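Local coordinates for protein oxalate oxidase (Hordeum vulgare, PDB 1FI2) that oxidises oxalate with molecular oxygen to carbon dioxide and hydrogen peroxide at a manganese centre, and also shows superoxide dismutase activity, at residues G102-G107 and A147-S152. Residues are numbered along the deposited sequence; the frame is centred on the assembly and turned at random.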
# COMPACT_ATOMS: atom_id res chain seq x y z
N GLY A 102 -21.51 -14.86 26.81
CA GLY A 102 -22.02 -13.69 27.51
C GLY A 102 -22.69 -12.67 26.60
O GLY A 102 -23.03 -12.93 25.45
N GLU A 103 -22.99 -11.51 27.19
CA GLU A 103 -23.69 -10.43 26.52
C GLU A 103 -22.88 -9.13 26.63
O GLU A 103 -22.71 -8.61 27.74
CB GLU A 103 -25.07 -10.21 27.14
CG GLU A 103 -25.96 -11.44 27.20
CD GLU A 103 -27.28 -11.20 27.88
OE1 GLU A 103 -28.28 -11.01 27.16
OE2 GLU A 103 -27.33 -11.22 29.13
N LEU A 104 -22.38 -8.63 25.51
CA LEU A 104 -21.59 -7.41 25.53
C LEU A 104 -22.20 -6.25 24.75
O LEU A 104 -22.49 -6.38 23.56
CB LEU A 104 -20.20 -7.66 24.93
CG LEU A 104 -19.21 -8.58 25.65
CD1 LEU A 104 -17.98 -8.79 24.78
CD2 LEU A 104 -18.80 -8.00 27.00
N LEU A 105 -22.32 -5.10 25.41
CA LEU A 105 -22.71 -3.87 24.72
C LEU A 105 -21.44 -3.38 24.01
O LEU A 105 -20.42 -3.14 24.65
CB LEU A 105 -23.23 -2.79 25.66
CG LEU A 105 -23.53 -1.44 25.00
CD1 LEU A 105 -24.78 -1.53 24.13
CD2 LEU A 105 -23.68 -0.34 26.04
N VAL A 106 -21.48 -3.36 22.69
CA VAL A 106 -20.34 -2.94 21.87
C VAL A 106 -20.69 -1.58 21.26
O VAL A 106 -21.72 -1.48 20.60
CB VAL A 106 -20.06 -3.94 20.74
CG1 VAL A 106 -18.89 -3.47 19.87
CG2 VAL A 106 -19.69 -5.31 21.33
N GLY A 107 -19.83 -0.59 21.47
CA GLY A 107 -20.14 0.73 20.90
C GLY A 107 -18.98 1.22 20.03
O GLY A 107 -17.81 1.07 20.37
N ALA A 147 -18.12 -12.71 30.48
CA ALA A 147 -18.22 -12.74 29.02
C ALA A 147 -16.83 -12.77 28.39
O ALA A 147 -15.86 -12.41 29.07
CB ALA A 147 -18.99 -11.53 28.51
N TYR A 148 -16.74 -13.24 27.15
CA TYR A 148 -15.43 -13.20 26.48
C TYR A 148 -15.60 -13.12 24.97
O TYR A 148 -16.60 -13.55 24.41
CB TYR A 148 -14.52 -14.32 26.93
CG TYR A 148 -14.43 -15.63 26.21
CD1 TYR A 148 -13.57 -15.81 25.13
CD2 TYR A 148 -15.18 -16.73 26.62
CE1 TYR A 148 -13.48 -17.03 24.47
CE2 TYR A 148 -15.10 -17.95 25.97
CZ TYR A 148 -14.24 -18.09 24.90
OH TYR A 148 -14.16 -19.31 24.25
N MET A 149 -14.63 -12.47 24.34
CA MET A 149 -14.60 -12.31 22.89
C MET A 149 -13.19 -12.53 22.38
O MET A 149 -12.22 -12.43 23.13
CB MET A 149 -15.05 -10.90 22.50
CG MET A 149 -14.19 -9.80 23.07
SD MET A 149 -14.72 -8.13 22.65
CE MET A 149 -13.26 -7.18 23.09
N VAL A 150 -13.07 -12.94 21.12
CA VAL A 150 -11.79 -13.08 20.44
C VAL A 150 -11.85 -12.21 19.18
O VAL A 150 -12.83 -12.31 18.43
CB VAL A 150 -11.48 -14.54 20.06
CG1 VAL A 150 -10.18 -14.62 19.25
CG2 VAL A 150 -11.37 -15.44 21.28
N VAL A 151 -10.88 -11.32 19.00
CA VAL A 151 -10.87 -10.42 17.86
C VAL A 151 -9.60 -10.58 17.03
O VAL A 151 -8.56 -11.04 17.51
CB VAL A 151 -11.02 -8.94 18.27
CG1 VAL A 151 -12.17 -8.71 19.23
CG2 VAL A 151 -9.73 -8.40 18.88
N SER A 152 -9.67 -10.14 15.78
CA SER A 152 -8.54 -10.14 14.87
C SER A 152 -8.32 -8.71 14.37
O SER A 152 -9.23 -7.89 14.42
CB SER A 152 -8.75 -11.07 13.67
OG SER A 152 -8.91 -12.41 14.07
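Leu-104 turns CG anti to its carbonyl carbon, and Met-149 sets CG between its backbone N and carbonyl carbon before running on extended; the two side chains cross at about a right angle. The isobutyl fork of Leu-104 divides the contact between its branches: CD1 lies 3.9 Å from SD of Met-149, while CD2 lies 3.8 Å from CB of Ala-147. That same methyl of Ala-147 is 3.9 Å from CA of Gly-102, and the CA atoms of Gly-102 and Ala-147, 4.2 Å apart, are the nearest pair across the segments. Gly-102, with no side chain, lets the methyl sit directly against its CA, and the backbone angles of Gly-102 (phi 87°, psi -171°) by themselves call for glycine. The interface is apolar and small, burying 200 Å² in total. The axes of the two short segments approach to 7.3 Å at 60°, and their strands belong to different sheets, so this is face packing between sheets rather than pairing within one. In keeping with this, Leu-104 takes its backbone partner from Val-123 of the neighbouring strand 118-124, and its side chain also reaches Phe-79 and Val-99. Deeper in, the nearest side-chain atoms of Met-149 lie about 4 Å from those of the oxalate-binding Asn-85 and about 6 Å from the manganese ion, which places the contact beside the active site, within the interior of the two-sheet cupin beta-jellyroll barrel.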